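MHP1 (Microbacterium liquefaciens, PDB 2JLN) mediates the sodium-dependent binding and uptake of 5-aryl-substituted hydantoins as a nucleobase-proton symporter, preferring L isomers with a hydrophobic 5-substituent. Local coordinates at residues 11-17 and 327-332; 19-25 and 84-88; 92-96 and 393-397; 319-324 and 336-340. One frame throughout, in Å; residues are numbered along the deposited sequence.

Contact 1 of 4, residues 11-17 and 327-332; sequences SLLNPSN and CSTFPR
N14 lays its amide against the turn that follows helix 314-329. Its ND2 gives a hydrogen bond to P331 O (2.6 Å), which lies in the plane of the amide and is met on a lone pair. A weak second bond runs from N14 ND2 to C327 O in the last turn of the helix. N17 sends its own ND2 to the same C327 O, again weakly (3.3 Å), so two asparagines share a carbonyl near the helix end. Each has CG swung between backbone N and carbonyl carbon (chi1 79° and 71°), which turns both amides to the helix side. They also brace each other: N17 N donates to N14 OD1 at 3.1 Å, and N14 N to N17 OD1 at 2.9 Å. Next to them the P331 ring packs on the backbone at L12, its CB 3.5 Å from L12 O, while N17 CB rests on S328 CB at 3.9 Å. R332 bends back, its guanidinium edge facing L13 O and S11 O, although the bond to L13 is implausibly short and doubtful. N14 OD1 accepting from N17 N is an Asx motif; it shapes the N-terminal loop whose two ND2 groups dock on the end of helix 314-329.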
loop_
_atom_site.group_PDB
_atom_site.type_symbol
_atom_site.label_atom_id
_atom_site.label_comp_id
_atom_site.label_asym_id
_atom_site.label_seq_id
_atom_site.Cartn_x
_atom_site.Cartn_y
_atom_site.Cartn_z
ATOM N N SER A 11 30.300 1.639 4.903
ATOM C CA SER A 11 29.418 1.092 3.862
ATOM C C SER A 11 28.087 0.603 4.438
ATOM O O SER A 11 28.075 -0.071 5.482
ATOM C CB SER A 11 30.085 -0.054 3.096
ATOM O OG SER A 11 29.234 -0.542 2.056
ATOM N N LEU A 12 26.981 0.931 3.754
ATOM C CA LEU A 12 25.632 0.569 4.216
ATOM C C LEU A 12 24.986 -0.552 3.392
ATOM O O LEU A 12 23.824 -0.904 3.624
ATOM C CB LEU A 12 24.703 1.795 4.237
ATOM C CG LEU A 12 24.986 2.986 5.166
ATOM C CD1 LEU A 12 23.960 4.067 4.954
ATOM C CD2 LEU A 12 25.051 2.602 6.645
ATOM N N LEU A 13 25.741 -1.105 2.436
ATOM C CA LEU A 13 25.238 -2.156 1.541
ATOM C C LEU A 13 25.362 -3.521 2.189
ATOM O O LEU A 13 26.344 -3.790 2.878
ATOM C CB LEU A 13 25.992 -2.140 0.208
ATOM C CG LEU A 13 25.753 -3.259 -0.799
ATOM C CD1 LEU A 13 24.380 -3.788 -0.720
ATOM C CD2 LEU A 13 25.962 -2.731 -2.181
ATOM N N ASN A 14 24.341 -4.350 1.994
ATOM C CA ASN A 14 24.367 -5.766 2.331
ATOM C C ASN A 14 23.452 -6.489 1.332
ATOM O O ASN A 14 22.677 -5.830 0.639
ATOM C CB ASN A 14 24.025 -6.013 3.816
ATOM C CG ASN A 14 22.515 -5.962 4.126
ATOM O OD1 ASN A 14 21.681 -6.045 3.233
ATOM N ND2 ASN A 14 22.176 -5.863 5.410
ATOM N N PRO A 15 23.561 -7.830 1.213
ATOM C CA PRO A 15 22.901 -8.503 0.082
ATOM C C PRO A 15 21.380 -8.299 0.010
ATOM O O PRO A 15 20.847 -8.272 -1.094
ATOM C CB PRO A 15 23.260 -9.979 0.288
ATOM C CG PRO A 15 23.681 -10.064 1.701
ATOM C CD PRO A 15 24.370 -8.781 1.985
ATOM N N SER A 16 20.703 -8.131 1.141
ATOM C CA SER A 16 19.252 -7.908 1.130
ATOM C C SER A 16 18.836 -6.520 0.651
ATOM O O SER A 16 17.853 -6.392 -0.070
ATOM C CB SER A 16 18.655 -8.157 2.516
ATOM O OG SER A 16 18.926 -9.479 2.955
ATOM N N ASN A 17 19.572 -5.489 1.064
ATOM C CA ASN A 17 19.266 -4.094 0.719
ATOM C C ASN A 17 19.977 -3.551 -0.544
ATOM O O ASN A 17 20.033 -2.342 -0.772
ATOM C CB ASN A 17 19.555 -3.187 1.923
ATOM C CG ASN A 17 21.050 -3.030 2.204
ATOM O OD1 ASN A 17 21.843 -2.954 1.280
ATOM N ND2 ASN A 17 21.431 -2.971 3.482
ATOM N N CYS A 327 16.432 -4.062 7.831
ATOM C CA CYS A 327 17.645 -4.692 7.314
ATOM C C CYS A 327 18.475 -3.662 6.537
ATOM O O CYS A 327 19.581 -3.936 6.053
ATOM C CB CYS A 327 17.309 -5.914 6.454
ATOM S SG CYS A 327 16.694 -5.527 4.807
ATOM N N SER A 328 17.951 -2.451 6.456
ATOM C CA SER A 328 18.514 -1.469 5.567
ATOM C C SER A 328 19.010 -0.230 6.311
ATOM O O SER A 328 19.795 0.542 5.768
ATOM C CB SER A 328 17.474 -1.136 4.509
ATOM O OG SER A 328 17.681 0.142 4.011
ATOM N N THR A 329 18.561 -0.054 7.554
ATOM C CA THR A 329 19.072 0.989 8.468
ATOM C C THR A 329 20.159 0.427 9.413
ATOM O O THR A 329 21.129 1.115 9.746
ATOM C CB THR A 329 17.955 1.571 9.383
ATOM O OG1 THR A 329 16.995 2.310 8.613
ATOM C CG2 THR A 329 18.571 2.468 10.457
ATOM N N PHE A 330 19.967 -0.817 9.865
ATOM C CA PHE A 330 20.985 -1.531 10.647
ATOM C C PHE A 330 21.551 -2.722 9.851
ATOM O O PHE A 330 21.285 -3.903 10.176
ATOM C CB PHE A 330 20.407 -1.967 11.992
ATOM C CG PHE A 330 19.674 -0.885 12.669
ATOM C CD1 PHE A 330 18.296 -0.921 12.756
ATOM C CD2 PHE A 330 20.358 0.216 13.146
ATOM C CE1 PHE A 330 17.603 0.118 13.346
ATOM C CE2 PHE A 330 19.684 1.253 13.744
ATOM C CZ PHE A 330 18.293 1.212 13.848
ATOM N N PRO A 331 22.334 -2.406 8.800
ATOM C CA PRO A 331 22.572 -3.438 7.801
ATOM C C PRO A 331 23.484 -4.576 8.294
ATOM O O PRO A 331 23.380 -5.666 7.745
ATOM C CB PRO A 331 23.166 -2.642 6.631
ATOM C CG PRO A 331 23.738 -1.444 7.269
ATOM C CD PRO A 331 22.787 -1.090 8.327
ATOM N N ARG A 332 24.325 -4.361 9.306
ATOM C CA ARG A 332 25.135 -5.478 9.820
ATOM C C ARG A 332 24.403 -6.200 10.965
ATOM O O ARG A 332 24.749 -7.334 11.295
ATOM C CB ARG A 332 26.585 -5.073 10.205
ATOM C CG ARG A 332 27.172 -3.882 9.424
ATOM C CD ARG A 332 28.206 -4.203 8.342
ATOM N NE ARG A 332 27.657 -4.772 7.101
ATOM C CZ ARG A 332 27.683 -4.196 5.895
ATOM N NH1 ARG A 332 28.204 -2.993 5.709
ATOM N NH2 ARG A 332 27.173 -4.835 4.862
#

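Contact 2 of 4, residues 19-25 and 84-88; sequences PTRYAER and IRWGI
The Y22 ring meets R85 at its edge, where R85 NH1 lies near the ring plane and donates to Y22 OH (2.7 Å), the Y22 ring and the R85 guanidinium standing 51° apart. The arginine is itself laid on W86: R85 CD sits over the centre of one face of the indole, 3.5 Å from its plane, and W86 CZ3 lies against one face of the guanidinium. Neither partner stops there: E463 forms a salt bridge with R85 NH2 and accepts a bond from Y22 OH, so its carboxylate probably offsets the arginine's charge.

The guanidinium of R25 works by its edge. NE and NH2 both grip T20 O, at 2.8 and 3.0 Å, and this carbonyl oxygen lies almost in the guanidinium plane, which fixes the rotation of the group. The remaining nitrogen, NH1, donates across the contact to I84 O at 2.6 Å, from within the plane of that carbonyl, though the oxygen is tilted out of the guanidinium plane; NH1 also serves C234 O. A bend at chi2 (-100°) brings the group to the helix end.

Beside it the backbones run close: T20 N makes a weak bond to G87 O, and P19 CA directs its hydrogen at the same oxygen from 3.6 Å. P19 CG also meets I88 CG2. A beta carbon on G87 would point into the loop, onto T20 O and R25 NH2. Together these features illustrate a helix C-terminus ended by a glycine of positive phi, with a neighbouring loop fastened across it by an arginine.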
loop_
_atom_site.group_PDB
_atom_site.type_symbol
_atom_site.label_atom_id
_atom_site.label_comp_id
_atom_site.label_asym_id
_atom_site.label_seq_id
_atom_site.Cartn_x
_atom_site.Cartn_y
_atom_site.Cartn_z
ATOM N N PRO A 19 20.535 -2.965 -4.659
ATOM C CA PRO A 19 19.675 -2.828 -5.840
ATOM C C PRO A 19 19.415 -4.197 -6.478
ATOM O O PRO A 19 20.200 -5.127 -6.312
ATOM C CB PRO A 19 20.499 -1.939 -6.763
ATOM C CG PRO A 19 21.346 -1.161 -5.842
ATOM C CD PRO A 19 21.682 -2.045 -4.708
ATOM N N THR A 20 18.315 -4.324 -7.197
ATOM C CA THR A 20 17.873 -5.615 -7.668
ATOM C C THR A 20 18.192 -5.684 -9.132
ATOM O O THR A 20 17.653 -4.895 -9.924
ATOM C CB THR A 20 16.347 -5.795 -7.427
ATOM O OG1 THR A 20 16.115 -5.957 -6.015
ATOM C CG2 THR A 20 15.783 -7.001 -8.189
ATOM N N ARG A 21 19.066 -6.635 -9.477
ATOM C CA ARG A 21 19.620 -6.783 -10.824
ATOM C C ARG A 21 18.613 -7.138 -11.897
ATOM O O ARG A 21 17.665 -7.891 -11.622
ATOM C CB ARG A 21 20.727 -7.815 -10.817
ATOM C CG ARG A 21 21.852 -7.412 -9.933
ATOM C CD ARG A 21 23.199 -7.980 -10.341
ATOM N NE ARG A 21 24.173 -7.612 -9.327
ATOM C CZ ARG A 21 25.183 -6.794 -9.546
ATOM N NH1 ARG A 21 25.370 -6.315 -10.755
ATOM N NH2 ARG A 21 26.007 -6.482 -8.564
ATOM N N TYR A 22 18.854 -6.590 -13.109
ATOM C CA TYR A 22 18.036 -6.815 -14.322
ATOM C C TYR A 22 17.737 -8.301 -14.500
ATOM O O TYR A 22 16.598 -8.724 -14.710
ATOM C CB TYR A 22 18.728 -6.300 -15.599
ATOM C CG TYR A 22 19.089 -4.821 -15.622
ATOM C CD1 TYR A 22 18.164 -3.841 -15.304
ATOM C CD2 TYR A 22 20.349 -4.413 -15.994
ATOM C CE1 TYR A 22 18.497 -2.510 -15.344
ATOM C CE2 TYR A 22 20.688 -3.093 -16.037
ATOM C CZ TYR A 22 19.766 -2.140 -15.712
ATOM O OH TYR A 22 20.149 -0.814 -15.756
ATOM N N ALA A 23 18.783 -9.097 -14.400
ATOM C CA ALA A 23 18.616 -10.521 -14.514
ATOM C C ALA A 23 17.825 -11.085 -13.347
ATOM O O ALA A 23 17.234 -12.140 -13.499
ATOM C CB ALA A 23 19.963 -11.217 -14.643
ATOM N N GLU A 24 17.801 -10.419 -12.196
ATOM C CA GLU A 24 17.031 -10.946 -11.061
ATOM C C GLU A 24 15.498 -10.597 -11.084
ATOM O O GLU A 24 14.735 -11.002 -10.199
ATOM C CB GLU A 24 17.665 -10.512 -9.728
ATOM C CG GLU A 24 19.166 -10.735 -9.622
ATOM C CD GLU A 24 19.866 -10.004 -8.399
ATOM O OE1 GLU A 24 20.916 -10.543 -7.918
ATOM O OE2 GLU A 24 19.404 -8.906 -7.928
ATOM N N ARG A 25 15.033 -9.856 -12.085
ATOM C CA ARG A 25 13.652 -9.360 -12.030
ATOM C C ARG A 25 12.604 -10.404 -12.466
ATOM O O ARG A 25 12.854 -11.177 -13.368
ATOM C CB ARG A 25 13.530 -8.058 -12.831
ATOM C CG ARG A 25 14.635 -7.040 -12.521
ATOM C CD ARG A 25 14.168 -5.959 -11.568
ATOM N NE ARG A 25 15.182 -4.945 -11.297
ATOM C CZ ARG A 25 15.151 -3.705 -11.777
ATOM N NH1 ARG A 25 14.172 -3.296 -12.577
ATOM N NH2 ARG A 25 16.118 -2.867 -11.452
ATOM N N ILE A 84 11.417 1.033 -10.407
ATOM C CA ILE A 84 11.449 0.144 -11.567
ATOM C C ILE A 84 12.804 0.248 -12.304
ATOM O O ILE A 84 13.452 -0.766 -12.605
ATOM C CB ILE A 84 10.266 0.458 -12.511
ATOM C CG1 ILE A 84 8.957 -0.026 -11.885
ATOM C CG2 ILE A 84 10.458 -0.169 -13.867
ATOM C CD1 ILE A 84 7.727 0.309 -12.666
ATOM N N ARG A 85 13.249 1.474 -12.567
ATOM C CA ARG A 85 14.466 1.686 -13.335
ATOM C C ARG A 85 15.727 1.243 -12.576
ATOM O O ARG A 85 16.594 0.596 -13.168
ATOM C CB ARG A 85 14.564 3.158 -13.759
ATOM C CG ARG A 85 15.366 3.433 -15.017
ATOM C CD ARG A 85 16.789 3.090 -14.760
ATOM N NE ARG A 85 17.658 3.247 -15.920
ATOM C CZ ARG A 85 18.757 2.519 -16.114
ATOM N NH1 ARG A 85 19.083 1.568 -15.247
ATOM N NH2 ARG A 85 19.522 2.728 -17.182
ATOM N N TRP A 86 15.820 1.570 -11.281
ATOM C CA TRP A 86 17.067 1.388 -10.526
ATOM C C TRP A 86 17.043 0.282 -9.491
ATOM O O TRP A 86 18.009 0.111 -8.746
ATOM C CB TRP A 86 17.502 2.684 -9.834
ATOM C CG TRP A 86 17.727 3.827 -10.766
ATOM C CD1 TRP A 86 17.012 5.005 -10.823
ATOM C CD2 TRP A 86 18.716 3.910 -11.802
ATOM N NE1 TRP A 86 17.502 5.807 -11.830
ATOM C CE2 TRP A 86 18.549 5.159 -12.443
ATOM C CE3 TRP A 86 19.725 3.049 -12.257
ATOM C CZ2 TRP A 86 19.372 5.569 -13.500
ATOM C CZ3 TRP A 86 20.535 3.464 -13.311
ATOM C CH2 TRP A 86 20.356 4.706 -13.912
ATOM N N GLY A 87 15.941 -0.450 -9.427
ATOM C CA GLY A 87 15.803 -1.550 -8.493
ATOM C C GLY A 87 15.906 -1.274 -6.995
ATOM O O GLY A 87 16.167 -2.202 -6.254
ATOM N N ILE A 88 15.668 -0.044 -6.528
ATOM C CA ILE A 88 15.882 0.300 -5.110
ATOM C C ILE A 88 14.668 0.269 -4.162
ATOM O O ILE A 88 13.532 0.372 -4.596
ATOM C CB ILE A 88 16.612 1.670 -4.941
ATOM C CG1 ILE A 88 15.885 2.795 -5.662
ATOM C CG2 ILE A 88 18.054 1.601 -5.433
ATOM C CD1 ILE A 88 16.496 4.166 -5.391
#

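Contact 3 of 4, residues 92-96 and 393-397; sequences VAARM and DLYRT
L394 drives its branched end into the type I beta turn from A93 to M96, at the end region of helix 90-93, so the contact is a meeting of two short helices at their C-terminal ends. The tight part centres on this leucine. Its CD2 methyl lies 3.5 Å from V92 O and 3.8 Å from R95 CB, while L394 CB is met by V92 CG1. V92 also crosses Y395 at about a right angle, its CG2 methyl 4.1 Å from Y395 CE2 and its CG1 near the hydroxyl; the hydroxyl itself is hydrogen-bonded to N17 O.

R95 adds the polar link. Extended from CG to NE, with CG beside the backbone N (chi1 -74°), it runs along L394 and presents its guanidinium edge to the helix-end carbonyl. NH1 donates to L394 O at 2.6 Å, nearly along the C=O axis (167°). Over one face of the guanidinium sits V92 CG2, and NH2 has a weak bond to S328 O. A leucine in place of R95 would probably leave L394 O without this donor and S328 O without its weak one.

The looser side begins after Y395. There R396 turns away from helix 90-93 and, like T397, is partly exposed, whereas every residue that touches across the contact is buried. At the margin of the packed part, M96 SD stands 4.4 Å from L394 CD2.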
loop_
_atom_site.group_PDB
_atom_site.type_symbol
_atom_site.label_atom_id
_atom_site.label_comp_id
_atom_site.label_asym_id
_atom_site.label_seq_id
_atom_site.Cartn_x
_atom_site.Cartn_y
_atom_site.Cartn_z
ATOM N N VAL A 92 15.760 3.226 1.380
ATOM C CA VAL A 92 16.984 3.713 0.714
ATOM C C VAL A 92 16.784 4.958 -0.174
ATOM O O VAL A 92 17.592 5.894 -0.126
ATOM C CB VAL A 92 17.649 2.603 -0.126
ATOM C CG1 VAL A 92 18.548 3.211 -1.200
ATOM C CG2 VAL A 92 18.432 1.681 0.767
ATOM N N ALA A 93 15.717 4.956 -0.983
ATOM C CA ALA A 93 15.414 6.070 -1.893
ATOM C C ALA A 93 15.119 7.401 -1.180
ATOM O O ALA A 93 15.326 8.469 -1.760
ATOM C CB ALA A 93 14.285 5.705 -2.838
ATOM N N ALA A 94 14.640 7.345 0.068
ATOM C CA ALA A 94 14.328 8.568 0.812
ATOM C C ALA A 94 15.597 9.340 1.193
ATOM O O ALA A 94 15.558 10.545 1.447
ATOM C CB ALA A 94 13.494 8.268 2.021
ATOM N N ARG A 95 16.726 8.640 1.194
ATOM C CA ARG A 95 18.000 9.233 1.547
ATOM C C ARG A 95 18.297 10.407 0.661
ATOM O O ARG A 95 19.028 11.303 1.031
ATOM C CB ARG A 95 19.098 8.196 1.425
ATOM C CG ARG A 95 19.057 7.202 2.543
ATOM C CD ARG A 95 20.003 6.058 2.338
ATOM N NE ARG A 95 19.745 5.012 3.312
ATOM C CZ ARG A 95 20.375 3.850 3.340
ATOM N NH1 ARG A 95 21.311 3.591 2.442
ATOM N NH2 ARG A 95 20.082 2.953 4.267
ATOM N N MET A 96 17.694 10.409 -0.509
ATOM C CA MET A 96 17.962 11.420 -1.509
ATOM C C MET A 96 17.553 12.843 -1.061
ATOM O O MET A 96 18.414 13.681 -0.832
ATOM C CB MET A 96 17.287 11.002 -2.822
ATOM C CG MET A 96 18.130 11.184 -4.073
ATOM S SD MET A 96 18.150 9.755 -5.199
ATOM C CE MET A 96 16.469 9.091 -5.116
ATOM N N ASP A 393 26.428 6.744 -3.773
ATOM C CA ASP A 393 26.335 7.585 -2.587
ATOM C C ASP A 393 25.179 7.232 -1.662
ATOM O O ASP A 393 25.216 7.596 -0.494
ATOM C CB ASP A 393 26.284 9.069 -2.964
ATOM C CG ASP A 393 27.523 9.524 -3.746
ATOM O OD1 ASP A 393 27.798 8.931 -4.820
ATOM O OD2 ASP A 393 28.208 10.481 -3.293
ATOM N N LEU A 394 24.167 6.528 -2.176
ATOM C CA LEU A 394 23.006 6.116 -1.373
ATOM C C LEU A 394 23.405 4.991 -0.422
ATOM O O LEU A 394 22.723 4.718 0.573
ATOM C CB LEU A 394 21.831 5.645 -2.252
ATOM C CG LEU A 394 21.015 6.681 -3.016
ATOM C CD1 LEU A 394 20.193 6.051 -4.076
ATOM C CD2 LEU A 394 20.121 7.409 -2.103
ATOM N N TYR A 395 24.507 4.323 -0.717
ATOM C CA TYR A 395 24.873 3.215 0.127
ATOM C C TYR A 395 26.105 3.525 0.966
ATOM O O TYR A 395 26.799 2.605 1.458
ATOM C CB TYR A 395 25.066 1.968 -0.712
ATOM C CG TYR A 395 23.782 1.407 -1.209
ATOM C CD1 TYR A 395 23.318 1.715 -2.473
ATOM C CD2 TYR A 395 23.014 0.586 -0.401
ATOM C CE1 TYR A 395 22.123 1.208 -2.928
ATOM C CE2 TYR A 395 21.803 0.075 -0.841
ATOM C CZ TYR A 395 21.370 0.387 -2.104
ATOM O OH TYR A 395 20.181 -0.116 -2.545
ATOM N N ARG A 396 26.363 4.821 1.150
ATOM C CA ARG A 396 27.578 5.260 1.816
ATOM C C ARG A 396 27.257 6.381 2.764
ATOM O O ARG A 396 26.614 7.334 2.386
ATOM C CB ARG A 396 28.580 5.758 0.765
ATOM C CG ARG A 396 30.027 5.294 0.978
ATOM C CD ARG A 396 30.804 5.312 -0.327
ATOM N NE ARG A 396 30.103 4.579 -1.389
ATOM C CZ ARG A 396 30.102 3.247 -1.527
ATOM N NH1 ARG A 396 30.763 2.478 -0.664
ATOM N NH2 ARG A 396 29.438 2.678 -2.529
ATOM N N THR A 397 27.718 6.260 3.990
ATOM C CA THR A 397 27.625 7.293 5.022
ATOM C C THR A 397 28.080 8.753 4.699
ATOM O O THR A 397 27.467 9.731 5.151
ATOM C CB THR A 397 28.419 6.769 6.220
ATOM O OG1 THR A 397 27.533 6.050 7.084
ATOM C CG2 THR A 397 29.151 7.888 6.966
#

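Contact 4 of 4, residues 319-324 and 336-340; sequences LLSPAY and FKTGV
F336 pushes its ring into the angle between A323 and Y324, burying more surface than any other residue here. With CG opposite the backbone N (chi1 174°), the ring turns from its own helix toward helix 314-329, where CE1 meets A323 CB at 3.9 Å and CZ faces L320 CD2 at 4.0 Å, at the ring edge. Y324 takes F336 CD1 over one face, 3.8 Å above its plane; the two rings meet obliquely, their planes 36° apart. A serine in place of Y324 would probably leave that side of the F336 ring uncovered and K232 without its weak bond to the tyrosine hydroxyl.

A323 is the second anchor, its methyl pointing at helix 336-349 and touching V340 CG2. V340 supplies the third: CG2 also lies against one face of the F336 ring, while CG1 meets L319 CD2 at 4.0 Å. Nearby, A323 CA comes within 3.9 Å of G339 C. The absence of larger side chains at A323 and G339 is consistent with the short segments' axes approaching to 8.0 Å, at 119°. Here a short loop joins consecutive transmembrane helices, the eighth (314-329) and ninth (336-349), near N318 of the substrate site.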
loop_
_atom_site.group_PDB
_atom_site.type_symbol
_atom_site.label_atom_id
_atom_site.label_comp_id
_atom_site.label_asym_id
_atom_site.label_seq_id
_atom_site.Cartn_x
_atom_site.Cartn_y
_atom_site.Cartn_z
ATOM N N LEU A 319 3.798 -5.764 5.772
ATOM C CA LEU A 319 4.965 -6.395 6.417
ATOM C C LEU A 319 6.273 -6.232 5.653
ATOM O O LEU A 319 7.312 -6.047 6.265
ATOM C CB LEU A 319 4.713 -7.879 6.676
ATOM C CG LEU A 319 5.676 -8.499 7.672
ATOM C CD1 LEU A 319 5.470 -7.877 9.044
ATOM C CD2 LEU A 319 5.391 -9.962 7.713
ATOM N N LEU A 320 6.210 -6.318 4.324
ATOM C CA LEU A 320 7.346 -6.035 3.448
ATOM C C LEU A 320 8.090 -4.762 3.820
ATOM O O LEU A 320 9.311 -4.783 3.926
ATOM C CB LEU A 320 6.904 -5.889 1.992
ATOM C CG LEU A 320 6.831 -7.132 1.125
ATOM C CD1 LEU A 320 6.552 -6.730 -0.306
ATOM C CD2 LEU A 320 8.147 -7.889 1.239
ATOM N N SER A 321 7.377 -3.652 4.001
ATOM C CA SER A 321 8.074 -2.382 4.159
ATOM C C SER A 321 8.729 -2.123 5.505
ATOM O O SER A 321 9.709 -1.397 5.567
ATOM C CB SER A 321 7.197 -1.206 3.765
ATOM O OG SER A 321 6.779 -1.356 2.418
ATOM N N PRO A 322 8.197 -2.671 6.597
ATOM C CA PRO A 322 9.095 -2.454 7.736
ATOM C C PRO A 322 10.323 -3.399 7.712
ATOM O O PRO A 322 11.418 -3.013 8.165
ATOM C CB PRO A 322 8.184 -2.704 8.954
ATOM C CG PRO A 322 7.019 -3.443 8.410
ATOM C CD PRO A 322 6.815 -2.859 7.047
ATOM N N ALA A 323 10.146 -4.611 7.188
ATOM C CA ALA A 323 11.276 -5.506 6.975
ATOM C C ALA A 323 12.446 -4.780 6.275
ATOM O O ALA A 323 13.526 -4.698 6.835
ATOM C CB ALA A 323 10.857 -6.763 6.209
ATOM N N TYR A 324 12.246 -4.237 5.081
ATOM C CA TYR A 324 13.341 -3.551 4.398
ATOM C C TYR A 324 13.891 -2.317 5.127
ATOM O O TYR A 324 15.057 -1.937 4.888
ATOM C CB TYR A 324 12.953 -3.121 2.994
ATOM C CG TYR A 324 12.888 -4.225 1.993
ATOM C CD1 TYR A 324 11.693 -4.537 1.384
ATOM C CD2 TYR A 324 14.015 -4.940 1.628
ATOM C CE1 TYR A 324 11.604 -5.541 0.453
ATOM C CE2 TYR A 324 13.944 -5.946 0.680
ATOM C CZ TYR A 324 12.724 -6.240 0.102
ATOM O OH TYR A 324 12.566 -7.226 -0.838
ATOM N N PHE A 336 16.937 -9.141 5.571
ATOM C CA PHE A 336 15.529 -9.216 5.213
ATOM C C PHE A 336 14.738 -10.264 5.995
ATOM O O PHE A 336 13.761 -9.926 6.642
ATOM C CB PHE A 336 15.321 -9.464 3.731
ATOM C CG PHE A 336 13.890 -9.675 3.375
ATOM C CD1 PHE A 336 13.020 -8.589 3.308
ATOM C CD2 PHE A 336 13.398 -10.952 3.152
ATOM C CE1 PHE A 336 11.679 -8.769 3.002
ATOM C CE2 PHE A 336 12.060 -11.149 2.836
ATOM C CZ PHE A 336 11.190 -10.054 2.766
ATOM N N LYS A 337 15.128 -11.530 5.924
ATOM C CA LYS A 337 14.399 -12.556 6.670
ATOM C C LYS A 337 14.311 -12.239 8.179
ATOM O O LYS A 337 13.298 -12.511 8.834
ATOM C CB LYS A 337 14.969 -13.963 6.413
ATOM C CG LYS A 337 14.526 -14.622 5.075
ATOM C CD LYS A 337 15.567 -15.681 4.580
ATOM C CE LYS A 337 15.126 -16.477 3.308
ATOM N NZ LYS A 337 14.393 -17.823 3.507
ATOM N N THR A 338 15.339 -11.635 8.742
ATOM C CA THR A 338 15.296 -11.345 10.168
ATOM C C THR A 338 14.452 -10.122 10.549
ATOM O O THR A 338 13.911 -10.071 11.665
ATOM C CB THR A 338 16.712 -11.237 10.724
ATOM O OG1 THR A 338 17.097 -12.535 11.174
ATOM C CG2 THR A 338 16.803 -10.238 11.876
ATOM N N GLY A 339 14.341 -9.160 9.617
ATOM C CA GLY A 339 13.593 -7.914 9.793
ATOM C C GLY A 339 12.098 -8.168 9.764
ATOM O O GLY A 339 11.337 -7.539 10.490
ATOM N N VAL A 340 11.702 -9.113 8.915
ATOM C CA VAL A 340 10.360 -9.657 8.870
ATOM C C VAL A 340 9.904 -10.269 10.197
ATOM O O VAL A 340 8.796 -10.021 10.628
ATOM C CB VAL A 340 10.267 -10.728 7.812
ATOM C CG1 VAL A 340 9.044 -11.568 8.045
ATOM C CG2 VAL A 340 10.247 -10.106 6.427
#

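How the contacts relate
Contacts 1 to 3 lie about 20 to 23 Å from the centre of the chain, all on one side of it, while contact 4 sits deeper, at about 15 Å. The N-terminal loop enters contact 1 and goes straight on into contact 2, which is nested within the long chain loop that contact 1 closes; contact 3 crosses contact 1 along the chain, their centres 11 Å apart. Contact 4, nested inside the loop of contact 3, shares helix 314-329 with contact 1, 12 Å away. Y395 touches both N-terminal segments. The N-terminus, helices 81-86 and 90-93, and the ends of helices 314-329 and 391-394 are thereby bound into one patch, remote from the sodium site.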